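Local coordinates for protein Exo-beta-1,3-galactanase (PDB 5FLW) that probably hydrolyses the beta-1,3-galactan backbone of arabinogalactans from the chain end, as a family 43 glycoside hydrolase, at residues L66-D71 with L75-I80; G81-V86 with D266-H271; A109-A114 with R137-F142; V48-T53 with A118-F123. All blocks are in the same frame, centred on the assembly; numbering follows the deposited sequence. Where two conformers were deposited one is given.

Contact 1: L66-D71 with L75-I80; sequences LDVQED and LAADRI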
loop_
_atom_site.group_PDB
_atom_site.type_symbol
_atom_site.label_atom_id
_atom_site.label_comp_id
_atom_site.label_asym_id
_atom_site.label_seq_id
_atom_site.Cartn_x
_atom_site.Cartn_y
_atom_site.Cartn_z
ATOM N N LEU A 66 6.534 11.319 -9.668
ATOM C CA LEU A 66 5.625 12.401 -9.282
ATOM C C LEU A 66 6.466 13.378 -8.464
ATOM O O LEU A 66 6.939 13.035 -7.370
ATOM C CB LEU A 66 4.406 11.898 -8.499
ATOM C CG LEU A 66 3.466 12.998 -7.978
ATOM C CD1 LEU A 66 2.909 13.825 -9.113
ATOM C CD2 LEU A 66 2.341 12.435 -7.083
ATOM N N ASP A 67 6.703 14.558 -9.012
ATOM C CA ASP A 67 7.599 15.515 -8.389
ATOM C C ASP A 67 6.907 16.243 -7.242
ATOM O O ASP A 67 5.673 16.318 -7.159
ATOM C CB ASP A 67 8.012 16.582 -9.394
ATOM C CG ASP A 67 9.022 16.077 -10.403
ATOM O OD1 ASP A 67 9.935 15.324 -10.002
ATOM O OD2 ASP A 67 8.903 16.441 -11.599
ATOM N N VAL A 68 7.740 16.810 -6.361
ATOM C CA VAL A 68 7.280 17.900 -5.515
ATOM C C VAL A 68 6.696 18.990 -6.415
ATOM O O VAL A 68 7.264 19.318 -7.463
ATOM C CB VAL A 68 8.460 18.451 -4.697
ATOM C CG1 VAL A 68 7.984 19.577 -3.797
ATOM C CG2 VAL A 68 9.123 17.358 -3.894
ATOM N N GLN A 69 5.546 19.537 -6.019
ATOM C CA GLN A 69 4.833 20.540 -6.805
ATOM C C GLN A 69 5.121 21.947 -6.257
ATOM O O GLN A 69 5.845 22.121 -5.273
ATOM C CB GLN A 69 3.334 20.176 -6.858
ATOM C CG GLN A 69 3.063 18.747 -7.443
ATOM C CD GLN A 69 3.452 18.626 -8.931
ATOM O OE1 GLN A 69 3.116 19.507 -9.736
ATOM N NE2 GLN A 69 4.173 17.559 -9.294
ATOM N N GLU A 70 4.530 22.967 -6.882
ATOM C CA GLU A 70 4.881 24.331 -6.514
ATOM C C GLU A 70 4.204 24.740 -5.206
ATOM O O GLU A 70 3.182 24.177 -4.786
ATOM C CB GLU A 70 4.539 25.305 -7.643
ATOM C CG GLU A 70 3.146 25.924 -7.586
ATOM C CD GLU A 70 2.001 24.966 -7.944
ATOM O OE1 GLU A 70 2.259 23.833 -8.435
ATOM O OE2 GLU A 70 0.818 25.364 -7.754
ATOM N N ASP A 71 4.812 25.733 -4.556
ATOM C CA ASP A 71 4.261 26.297 -3.337
ATOM C C ASP A 71 2.816 26.731 -3.570
ATOM O O ASP A 71 2.482 27.315 -4.606
ATOM C CB ASP A 71 5.091 27.511 -2.913
ATOM C CG ASP A 71 6.475 27.126 -2.374
ATOM O OD1 ASP A 71 6.755 25.924 -2.151
ATOM O OD2 ASP A 71 7.294 28.035 -2.125
ATOM N N LEU A 75 0.778 19.324 -2.872
ATOM C CA LEU A 75 1.995 18.515 -2.869
ATOM C C LEU A 75 3.250 19.384 -2.931
ATOM O O LEU A 75 4.278 18.965 -3.485
ATOM C CB LEU A 75 1.977 17.472 -3.988
ATOM C CG LEU A 75 0.977 16.304 -3.815
ATOM C CD1 LEU A 75 0.922 15.406 -5.052
ATOM C CD2 LEU A 75 1.269 15.493 -2.543
ATOM N N ALA A 76 3.175 20.597 -2.370
ATOM C CA ALA A 76 4.340 21.461 -2.214
ATOM C C ALA A 76 5.313 20.864 -1.183
ATOM O O ALA A 76 4.995 19.908 -0.456
ATOM C CB ALA A 76 3.911 22.881 -1.809
ATOM N N ALA A 77 6.518 21.454 -1.120
ATOM C CA ALA A 77 7.602 20.940 -0.282
ATOM C C ALA A 77 7.260 20.983 1.204
ATOM O O ALA A 77 7.901 20.288 1.990
ATOM C CB ALA A 77 8.867 21.778 -0.513
ATOM N N ASP A 78 6.282 21.794 1.604
ATOM C CA ASP A 78 5.894 21.907 2.997
ATOM C C ASP A 78 4.757 20.969 3.364
ATOM O O ASP A 78 4.375 20.931 4.543
ATOM C CB ASP A 78 5.506 23.348 3.315
ATOM C CG ASP A 78 4.329 23.821 2.476
ATOM O OD1 ASP A 78 4.453 23.852 1.235
ATOM O OD2 ASP A 78 3.271 24.137 3.052
ATOM N N ARG A 79 4.212 20.220 2.400
ATOM C CA ARG A 79 3.121 19.275 2.624
ATOM C C ARG A 79 3.668 17.850 2.784
ATOM O O ARG A 79 4.875 17.606 2.734
ATOM C CB ARG A 79 2.097 19.319 1.477
ATOM C CG ARG A 79 1.680 20.699 1.085
ATOM C CD ARG A 79 0.811 21.446 2.139
ATOM N NE ARG A 79 0.899 22.859 1.741
ATOM C CZ ARG A 79 -0.072 23.571 1.161
ATOM N NH1 ARG A 79 -1.279 23.027 0.982
ATOM N NH2 ARG A 79 0.173 24.834 0.756
ATOM N N ILE A 80 2.735 16.919 2.947
ATOM C CA ILE A 80 3.024 15.501 3.110
ATOM C C ILE A 80 2.253 14.697 2.057
ATOM O O ILE A 80 1.094 14.974 1.785
ATOM C CB ILE A 80 2.633 15.032 4.529
ATOM C CG1 ILE A 80 3.566 15.654 5.569
ATOM C CG2 ILE A 80 2.636 13.516 4.636
ATOM C CD1 ILE A 80 3.070 15.529 6.991
HETATM O O HOH W 1 7.125 23.313 -3.226
HETATM O O HOH W 2 6.923 24.829 0.437
#
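Gln69 and Leu75 run alongside each other in the same direction, with Gln69 CG 3.8 Å from Leu75 CB. The backbone bond from Gln69 N to Leu75 O is nearly straight, 171° at the hydrogen and 2.9 Å long. Leu66 continues the packed side: its CD2 meets Leu75 CD1 at 3.9 Å, the two side chains roughly perpendicular, and Phe125 of the strand 124-129 touches both Gln69 and Leu75. Val68 CG1 comes within 3.6 Å of Ala77 N, and Ala76 CB is close to Glu70 O, at 3.3 Å. Bent at chi2 (-66°), the Gln69 chain turns its amide back, and NE2 reaches Asp67 O at 2.9 Å from above the carbonyl plane. Shortened to an alanine, Gln69 would probably leave Asp67 O without this donor and open a gap beside Leu75 CB.

On the looser side water takes over: one molecule joins Gln69 O, Asp71 OD1 and Ala77 N, and a second bridges Asp71 and Asp78, whose OD1 atoms stand 4.6 Å apart. Asp78 OD2 also pairs with Arg79 NE. A straight backbone bond and leucine packing thus hold the loop between strands 60-66 and 80-88 within, and water outside, where Arg79 probably eases the aspartates' repulsion.

Contact 2: G81-V86 with D266-H271; sequences GERPKV and DRWQEH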
loop_
_atom_site.group_PDB
_atom_site.type_symbol
_atom_site.label_atom_id
_atom_site.label_comp_id
_atom_site.label_asym_id
_atom_site.label_seq_id
_atom_site.Cartn_x
_atom_site.Cartn_y
_atom_site.Cartn_z
ATOM N N GLY A 81 2.916 13.709 1.464
ATOM C CA GLY A 81 2.325 12.848 0.449
ATOM C C GLY A 81 2.788 11.434 0.718
ATOM O O GLY A 81 3.953 11.119 0.515
ATOM N N GLU A 82 1.872 10.591 1.176
ATOM C CA GLU A 82 2.204 9.222 1.556
ATOM C C GLU A 82 1.446 8.087 0.873
ATOM O O GLU A 82 0.374 8.279 0.318
ATOM C CB GLU A 82 1.975 9.077 3.070
ATOM C CG GLU A 82 2.884 9.930 3.941
ATOM C CD GLU A 82 2.540 9.852 5.417
ATOM O OE1 GLU A 82 1.430 9.404 5.748
ATOM O OE2 GLU A 82 3.384 10.236 6.241
ATOM N N ARG A 83 2.037 6.898 0.944
ATOM C CA ARG A 83 1.434 5.658 0.453
ATOM C C ARG A 83 0.941 5.740 -0.997
ATOM O O ARG A 83 -0.212 5.408 -1.292
ATOM C CB ARG A 83 0.344 5.142 1.386
ATOM C CG ARG A 83 0.892 4.848 2.793
ATOM C CD ARG A 83 -0.117 4.113 3.694
ATOM N NE ARG A 83 0.492 3.873 5.001
ATOM C CZ ARG A 83 1.342 2.880 5.263
ATOM N NH1 ARG A 83 1.654 2.008 4.303
ATOM N NH2 ARG A 83 1.875 2.739 6.488
ATOM N N PRO A 84 1.817 6.127 -1.941
ATOM C CA PRO A 84 1.394 6.224 -3.345
ATOM C C PRO A 84 0.974 4.861 -3.880
ATOM O O PRO A 84 1.568 3.830 -3.548
ATOM C CB PRO A 84 2.657 6.737 -4.071
ATOM C CG PRO A 84 3.812 6.229 -3.235
ATOM C CD PRO A 84 3.281 6.329 -1.790
ATOM N N LYS A 85 -0.054 4.878 -4.729
ATOM C CA LYS A 85 -0.576 3.678 -5.364
ATOM C C LYS A 85 -0.859 4.002 -6.826
ATOM O O LYS A 85 -1.215 5.136 -7.155
ATOM C CB LYS A 85 -1.894 3.247 -4.693
ATOM C CG LYS A 85 -1.780 2.951 -3.185
ATOM C CD LYS A 85 -0.930 1.693 -2.952
ATOM C CE LYS A 85 -0.472 1.561 -1.483
ATOM N NZ LYS A 85 0.515 2.621 -1.122
ATOM N N VAL A 86 -0.728 2.998 -7.700
ATOM C CA VAL A 86 -0.992 3.154 -9.134
ATOM C C VAL A 86 -1.918 2.038 -9.608
ATOM O O VAL A 86 -1.762 0.879 -9.208
ATOM C CB VAL A 86 0.327 3.183 -9.960
ATOM C CG1 VAL A 86 0.082 3.095 -11.494
ATOM C CG2 VAL A 86 1.144 4.447 -9.605
ATOM N N ASP A 266 6.701 -2.347 6.388
ATOM C CA ASP A 266 7.659 -1.281 6.674
ATOM C C ASP A 266 8.121 -1.346 8.127
ATOM O O ASP A 266 7.302 -1.504 9.033
ATOM C CB ASP A 266 7.040 0.101 6.417
ATOM C CG ASP A 266 6.771 0.354 4.946
ATOM O OD1 ASP A 266 7.736 0.546 4.194
ATOM O OD2 ASP A 266 5.597 0.338 4.534
ATOM N N ARG A 267 9.440 -1.176 8.340
ATOM C CA ARG A 267 10.051 -0.930 9.667
ATOM C C ARG A 267 10.406 0.551 9.752
ATOM O O ARG A 267 11.546 0.944 9.491
ATOM C CB ARG A 267 11.323 -1.748 9.858
ATOM C CG ARG A 267 11.074 -3.086 10.382
ATOM C CD ARG A 267 12.273 -3.730 11.079
ATOM N NE ARG A 267 11.795 -5.025 11.506
ATOM C CZ ARG A 267 12.560 -6.067 11.784
ATOM N NH1 ARG A 267 13.889 -5.983 11.692
ATOM N NH2 ARG A 267 11.968 -7.196 12.156
ATOM N N TRP A 268 9.419 1.364 10.136
ATOM C CA TRP A 268 9.571 2.810 10.117
ATOM C C TRP A 268 10.565 3.265 11.174
ATOM O O TRP A 268 10.460 2.897 12.353
ATOM C CB TRP A 268 8.218 3.470 10.365
ATOM C CG TRP A 268 7.195 3.184 9.332
ATOM C CD1 TRP A 268 6.054 2.420 9.473
ATOM C CD2 TRP A 268 7.180 3.688 7.986
ATOM N NE1 TRP A 268 5.339 2.414 8.288
ATOM C CE2 TRP A 268 6.000 3.199 7.366
ATOM C CE3 TRP A 268 8.029 4.532 7.250
ATOM C CZ2 TRP A 268 5.663 3.527 6.031
ATOM C CZ3 TRP A 268 7.691 4.845 5.940
ATOM C CH2 TRP A 268 6.524 4.362 5.349
ATOM N N GLN A 269 11.511 4.091 10.759
ATOM C CA GLN A 269 12.528 4.646 11.651
ATOM C C GLN A 269 12.254 6.140 11.794
ATOM O O GLN A 269 12.614 6.939 10.928
ATOM C CB GLN A 269 13.920 4.353 11.095
ATOM C CG GLN A 269 14.230 2.850 11.065
ATOM C CD GLN A 269 14.488 2.282 12.454
ATOM O OE1 GLN A 269 13.565 1.894 13.168
ATOM N NE2 GLN A 269 15.753 2.241 12.846
ATOM N N GLU A 270 11.609 6.502 12.906
ATOM C CA GLU A 270 11.091 7.854 13.091
ATOM C C GLU A 270 12.141 8.940 12.865
ATOM O O GLU A 270 11.835 10.009 12.326
ATOM C CB GLU A 270 10.439 7.961 14.476
ATOM C CG GLU A 270 10.033 9.361 14.907
ATOM C CD GLU A 270 9.264 9.387 16.186
ATOM O OE1 GLU A 270 9.340 8.410 16.959
ATOM O OE2 GLU A 270 8.611 10.429 16.469
ATOM N N HIS A 271 13.374 8.702 13.291
ATOM C CA HIS A 271 14.432 9.704 13.194
ATOM C C HIS A 271 15.366 9.502 12.006
ATOM O O HIS A 271 16.400 10.186 11.909
ATOM C CB HIS A 271 15.204 9.806 14.489
ATOM C CG HIS A 271 14.282 10.010 15.668
ATOM N ND1 HIS A 271 13.641 11.223 15.887
ATOM C CD2 HIS A 271 13.833 9.151 16.612
ATOM C CE1 HIS A 271 12.873 11.096 16.938
ATOM N NE2 HIS A 271 12.973 9.857 17.388
HETATM O O HOH W 3 3.335 0.136 5.970
#
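Arg83 loses the most surface in this contact, and it meets Trp268 through one end of its guanidinium: NH2 lies 3.9 Å from Trp268 CZ2 and equally near NE1. The guanidinium and indole planes stand 89° apart, so the two groups cross without stacking. With chi1 near -60° and the chain extended from CG to NE, Arg83 reaches across from the corner between its two strand halves, and this long arm is what spans the 11.2 Å between Arg83 CA and Asp266 CA.

Two contacts place the indole of Trp268: Asp266 CB rests 3.3 Å above one face, offset toward the rim, and Trp268 NE1 donates to Gln244 OE1.

Asp266 gives up less area and stays short of a salt bridge, with OD2 4.3 Å from Arg83 NH1. A water links them instead, accepting from Arg83 NH1 at 3.0 Å and lying 2.7 Å from Asp266 OD2, which it can serve as a donor, though it has other acceptors in reach. The direct ionic partners of Arg83 are Asp246, at NH1, and Asp138, at NE; the carboxylate of Glu37 takes its backbone N. Asp266 OD1 is in turn held by Gly22 N.

One arginine therefore gathers acidic residues from several blades near the middle of the chain. Such a polar, charged cluster at the centre of a five-bladed beta-propeller is in keeping with family 43 glycoside hydrolases, whose active site lies in the central cavity, and its position is consistent with its lying at or near that pocket.

Contact 3: A109-A114 with R137-F142; sequences AHIGVA and RDIGVF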
loop_
_atom_site.group_PDB
_atom_site.type_symbol
_atom_site.label_atom_id
_atom_site.label_comp_id
_atom_site.label_asym_id
_atom_site.label_seq_id
_atom_site.Cartn_x
_atom_site.Cartn_y
_atom_site.Cartn_z
ATOM N N ALA A 109 -6.161 15.314 5.240
ATOM C CA ALA A 109 -6.709 13.977 5.043
ATOM C C ALA A 109 -7.473 13.851 3.709
ATOM O O ALA A 109 -8.671 13.535 3.667
ATOM C CB ALA A 109 -7.554 13.578 6.255
ATOM N N HIS A 110 -6.756 14.069 2.603
ATOM C CA HIS A 110 -7.334 13.931 1.267
ATOM C C HIS A 110 -6.629 12.824 0.475
ATOM O O HIS A 110 -5.550 12.343 0.844
ATOM C CB HIS A 110 -7.167 15.221 0.451
ATOM C CG HIS A 110 -8.229 16.254 0.686
ATOM N ND1 HIS A 110 -8.542 16.730 1.942
ATOM C CD2 HIS A 110 -8.999 16.952 -0.185
ATOM C CE1 HIS A 110 -9.475 17.664 1.835
ATOM N NE2 HIS A 110 -9.783 17.801 0.558
ATOM N N ILE A 111 -7.250 12.458 -0.656
ATOM C CA ILE A 111 -6.618 11.655 -1.702
ATOM C C ILE A 111 -6.197 12.612 -2.814
ATOM O O ILE A 111 -7.017 13.404 -3.296
ATOM C CB ILE A 111 -7.602 10.610 -2.275
ATOM C CG1 ILE A 111 -8.101 9.644 -1.178
ATOM C CG2 ILE A 111 -6.968 9.843 -3.447
ATOM C CD1 ILE A 111 -9.350 8.820 -1.522
ATOM N N GLY A 112 -4.932 12.547 -3.234
ATOM C CA GLY A 112 -4.481 13.235 -4.442
ATOM C C GLY A 112 -4.485 12.288 -5.634
ATOM O O GLY A 112 -4.219 11.092 -5.483
ATOM N N VAL A 113 -4.820 12.827 -6.813
ATOM C CA VAL A 113 -4.936 12.058 -8.055
ATOM C C VAL A 113 -4.000 12.676 -9.099
ATOM O O VAL A 113 -4.054 13.891 -9.340
ATOM C CB VAL A 113 -6.393 12.035 -8.577
ATOM C CG1 VAL A 113 -6.488 11.239 -9.859
ATOM C CG2 VAL A 113 -7.346 11.454 -7.541
ATOM N N ALA A 114 -3.145 11.831 -9.717
ATOM C CA ALA A 114 -2.253 12.209 -10.818
ATOM C C ALA A 114 -2.359 11.159 -11.933
ATOM O O ALA A 114 -2.760 10.014 -11.691
ATOM C CB ALA A 114 -0.784 12.337 -10.361
ATOM N N ARG A 137 -6.890 8.962 5.082
ATOM C CA ARG A 137 -5.456 8.948 5.385
ATOM C C ARG A 137 -4.773 7.779 4.671
ATOM O O ARG A 137 -4.640 7.836 3.447
ATOM C CB ARG A 137 -5.226 9.069 6.887
ATOM C CG ARG A 137 -5.683 10.457 7.385
ATOM C CD ARG A 137 -5.127 10.743 8.751
ATOM N NE ARG A 137 -5.470 12.059 9.286
ATOM C CZ ARG A 137 -6.550 12.262 10.017
ATOM N NH1 ARG A 137 -7.368 11.223 10.225
ATOM N NH2 ARG A 137 -6.818 13.459 10.549
ATOM N N ASP A 138 -4.389 6.698 5.360
ATOM C CA ASP A 138 -3.738 5.591 4.644
ATOM C C ASP A 138 -4.642 5.063 3.538
ATOM O O ASP A 138 -5.863 4.958 3.710
ATOM C CB ASP A 138 -3.468 4.419 5.579
ATOM C CG ASP A 138 -2.274 4.640 6.480
ATOM O OD1 ASP A 138 -1.649 5.743 6.466
ATOM O OD2 ASP A 138 -2.000 3.699 7.250
ATOM N N ILE A 139 -4.039 4.745 2.389
ATOM C CA ILE A 139 -4.765 4.212 1.248
ATOM C C ILE A 139 -4.068 2.957 0.722
ATOM O O ILE A 139 -2.865 2.747 0.920
ATOM C CB ILE A 139 -4.942 5.222 0.085
ATOM C CG1 ILE A 139 -3.568 5.707 -0.394
ATOM C CG2 ILE A 139 -5.884 6.387 0.474
ATOM C CD1 ILE A 139 -3.598 6.298 -1.793
ATOM N N GLY A 140 -4.871 2.126 0.030
ATOM C CA GLY A 140 -4.371 1.063 -0.819
ATOM C C GLY A 140 -5.281 0.947 -2.029
ATOM O O GLY A 140 -6.295 1.636 -2.109
ATOM N N VAL A 141 -4.909 0.085 -2.981
ATOM C CA VAL A 141 -5.735 -0.124 -4.170
ATOM C C VAL A 141 -5.983 -1.614 -4.428
ATOM O O VAL A 141 -5.205 -2.491 -4.027
ATOM C CB VAL A 141 -5.171 0.568 -5.439
ATOM C CG1 VAL A 141 -5.169 2.103 -5.270
ATOM C CG2 VAL A 141 -3.771 0.031 -5.762
ATOM N N PHE A 142 -7.074 -1.893 -5.150
ATOM C CA PHE A 142 -7.365 -3.248 -5.590
ATOM C C PHE A 142 -8.099 -3.192 -6.934
ATOM O O PHE A 142 -9.011 -2.387 -7.122
ATOM C CB PHE A 142 -8.172 -4.028 -4.529
ATOM C CG PHE A 142 -8.642 -5.390 -4.999
ATOM C CD1 PHE A 142 -7.750 -6.449 -5.125
ATOM C CD2 PHE A 142 -9.972 -5.603 -5.331
ATOM C CE1 PHE A 142 -8.177 -7.673 -5.580
ATOM C CE2 PHE A 142 -10.393 -6.827 -5.780
ATOM C CZ PHE A 142 -9.491 -7.866 -5.905
HETATM O O HOH W 4 -5.829 9.546 1.559
#
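Ala109 CB packs against the flank of Arg137, 3.8 Å from its CG and 4.0 Å from its NE. The same methyl sits over one face of the guanidinium, 3.9 Å above the plane and displaced toward its rim. Arg137 runs straight from CG to NE and then turns its flat end at chi4 near 90°, which is how a face, and not an edge, comes to meet the alanine. A second, looser touch is purely apolar: Ile111 CG1 approaches Ile139 CG2 at 4.3 Å. Between the two lies a water that donates to His110 O at 2.9 Å and to Arg137 O at 2.8 Å, bridging two backbone carbonyls, both acceptors.

The next shell sets these groups. Arg137 NH2 donates to Tyr106 O, and Glu102 takes Ala109 N with one carboxylate oxygen while the other forms a long, weak ion pair with Arg137 NE. A backbone bond between Ala109 and Ser136 joins the chain beside the place where Ala109 and Arg137 meet, and Ile151 presses on both isoleucines.

Further out, the strand 110-116 is the third of a four-stranded antiparallel sheet, whereas 139-143 begins the next one. The contact thus lies between two successive propeller blades, with Tyr98 of the strand 95-102 against Ile139 and Ile151 of the strand 149-155 extending the apolar layer from the other blade.

Contact 4: V48-T53 with A118-F123; sequences VCCYTT and APTGPF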
loop_
_atom_site.group_PDB
_atom_site.type_symbol
_atom_site.label_atom_id
_atom_site.label_comp_id
_atom_site.label_asym_id
_atom_site.label_seq_id
_atom_site.Cartn_x
_atom_site.Cartn_y
_atom_site.Cartn_z
ATOM N N VAL A 48 7.563 10.862 -5.443
ATOM C CA VAL A 48 7.290 9.434 -5.501
ATOM C C VAL A 48 8.365 8.799 -6.379
ATOM O O VAL A 48 8.553 9.202 -7.537
ATOM C CB VAL A 48 5.884 9.143 -6.046
ATOM C CG1 VAL A 48 5.678 7.625 -6.191
ATOM C CG2 VAL A 48 4.825 9.744 -5.104
ATOM N N CYS A 49 9.056 7.806 -5.815
ATOM C CA CYS A 49 10.098 7.050 -6.502
ATOM C C CYS A 49 9.513 5.795 -7.139
ATOM O O CYS A 49 8.733 5.078 -6.505
ATOM C CB CYS A 49 11.160 6.620 -5.484
ATOM S SG CYS A 49 12.085 8.018 -4.816
ATOM N N CYS A 50 9.967 5.488 -8.359
ATOM C CA CYS A 50 9.550 4.285 -9.071
ATOM C C CYS A 50 10.735 3.336 -9.233
ATOM O O CYS A 50 11.830 3.770 -9.618
ATOM C CB CYS A 50 8.975 4.637 -10.452
ATOM S SG CYS A 50 8.487 3.231 -11.452
ATOM N N TYR A 51 10.511 2.040 -8.940
ATOM C CA TYR A 51 11.495 0.987 -9.185
ATOM C C TYR A 51 10.825 -0.189 -9.888
ATOM O O TYR A 51 9.631 -0.439 -9.698
ATOM C CB TYR A 51 12.106 0.443 -7.880
ATOM C CG TYR A 51 12.698 1.527 -7.017
ATOM C CD1 TYR A 51 11.902 2.214 -6.089
ATOM C CD2 TYR A 51 14.043 1.907 -7.152
ATOM C CE1 TYR A 51 12.417 3.252 -5.324
ATOM C CE2 TYR A 51 14.563 2.953 -6.396
ATOM C CZ TYR A 51 13.743 3.599 -5.476
ATOM O OH TYR A 51 14.281 4.617 -4.723
ATOM N N THR A 52 11.595 -0.918 -10.695
ATOM C CA THR A 52 11.097 -2.146 -11.305
ATOM C C THR A 52 11.930 -3.352 -10.878
ATOM O O THR A 52 13.115 -3.236 -10.526
ATOM C CB THR A 52 11.059 -2.072 -12.835
ATOM O OG1 THR A 52 12.342 -1.655 -13.313
ATOM C CG2 THR A 52 9.983 -1.081 -13.301
ATOM N N THR A 53 11.293 -4.521 -10.933
ATOM C CA THR A 53 11.962 -5.773 -10.603
ATOM C C THR A 53 11.249 -6.916 -11.306
ATOM O O THR A 53 10.056 -6.834 -11.624
ATOM C CB THR A 53 12.017 -6.020 -9.079
ATOM O OG1 THR A 53 12.939 -7.073 -8.774
ATOM C CG2 THR A 53 10.624 -6.368 -8.524
ATOM N N ALA A 118 2.330 6.414 -19.263
ATOM C CA ALA A 118 3.222 5.275 -19.098
ATOM C C ALA A 118 3.394 5.011 -17.599
ATOM O O ALA A 118 3.234 5.941 -16.796
ATOM C CB ALA A 118 4.586 5.570 -19.740
ATOM N N PRO A 119 3.691 3.762 -17.199
ATOM C CA PRO A 119 3.834 3.479 -15.754
ATOM C C PRO A 119 5.039 4.146 -15.101
ATOM O O PRO A 119 5.070 4.249 -13.859
ATOM C CB PRO A 119 3.935 1.943 -15.702
ATOM C CG PRO A 119 4.488 1.551 -17.032
ATOM C CD PRO A 119 3.860 2.545 -18.015
ATOM N N THR A 120 5.997 4.645 -15.880
ATOM C CA THR A 120 7.132 5.372 -15.332
ATOM C C THR A 120 6.944 6.875 -15.398
ATOM O O THR A 120 7.922 7.614 -15.223
ATOM C CB THR A 120 8.424 4.957 -16.038
ATOM O OG1 THR A 120 8.274 5.147 -17.454
ATOM C CG2 THR A 120 8.741 3.472 -15.739
ATOM N N GLY A 121 5.718 7.346 -15.636
ATOM C CA GLY A 121 5.437 8.764 -15.626
ATOM C C GLY A 121 5.994 9.514 -16.824
ATOM O O GLY A 121 6.222 8.926 -17.876
ATOM N N PRO A 122 6.200 10.836 -16.682
ATOM C CA PRO A 122 5.876 11.647 -15.495
ATOM C C PRO A 122 4.377 11.700 -15.208
ATOM O O PRO A 122 3.577 11.731 -16.142
ATOM C CB PRO A 122 6.396 13.047 -15.866
ATOM C CG PRO A 122 6.383 13.058 -17.365
ATOM C CD PRO A 122 6.750 11.652 -17.785
ATOM N N PHE A 123 3.998 11.659 -13.938
ATOM C CA PHE A 123 2.604 11.808 -13.534
ATOM C C PHE A 123 2.293 13.297 -13.370
ATOM O O PHE A 123 3.092 14.064 -12.814
ATOM C CB PHE A 123 2.302 11.004 -12.242
ATOM C CG PHE A 123 2.282 9.485 -12.443
ATOM C CD1 PHE A 123 3.462 8.756 -12.526
ATOM C CD2 PHE A 123 1.083 8.806 -12.595
ATOM C CE1 PHE A 123 3.439 7.371 -12.743
ATOM C CE2 PHE A 123 1.055 7.418 -12.802
ATOM C CZ PHE A 123 2.240 6.706 -12.880
#
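Cys50 SG carries this contact from the strand side, lying 4.3 Å from Thr120 CG2. The touch is apolar, a thiol sulfur against a methyl, at the outer limit of van der Waals packing. With SG anti to the backbone N (chi1 178°), the cysteine extends toward the turn formed by Ala118 to Gly121; on the far side Thr120 comes up with its methyl branch, and its side chain also rests on His62 of the strand 60-66. Val65 packs against Cys50 from that same strand.

Polar atoms play a lesser part. Pro119 O also lies 4.3 Å from Cys50 SG, too far for a bond, and is instead engaged by the hydroxyl of Tyr35, which belongs to the same sheet as Cys50. The carbonyl oxygen meets the Phe123 ring at its edge, in the ring plane.

Backbone interactions shape the loop itself. A type I turn is closed by Gly121 N bonding to Ala118 O at 3.1 Å, and the positive phi of Gly121 (72°) leads into a cis peptide before Pro122. Beyond it, Phe123 packs on Met97 of the strand 95-102.

The chemistry is that of light packing between neighbouring blades: the sulfur and methyl exchange no bond, so the position of the loop is probably set more by the hydrogen-bonded turn and by the Tyr35 hydroxyl, which ties the loop to the adjacent sheet.

Overall arrangement
Contacts 2 and 3 are buried, their centres about 9 and 10 Å from the chain centre, whereas contacts 1 and 4 are only partly buried, at about 20 and 15 Å. All but contact 2 concern successive blades; contact 2 alone reaches from the second sheet to the fifth. Chemistry follows place: charge at the middle in contact 2, aliphatic and alanine-on-guanidinium packing with a bridging water in contact 3, a loop with a hydrated side in contact 1, and sparse thiol-methyl packing of strand on turn in contact 4. A salt bridge from Arg83 to Asp138 couples contacts 2 and 3. Contacts 1 and 4 share the first sheet through the probable bond from Val48 N to Leu66 O.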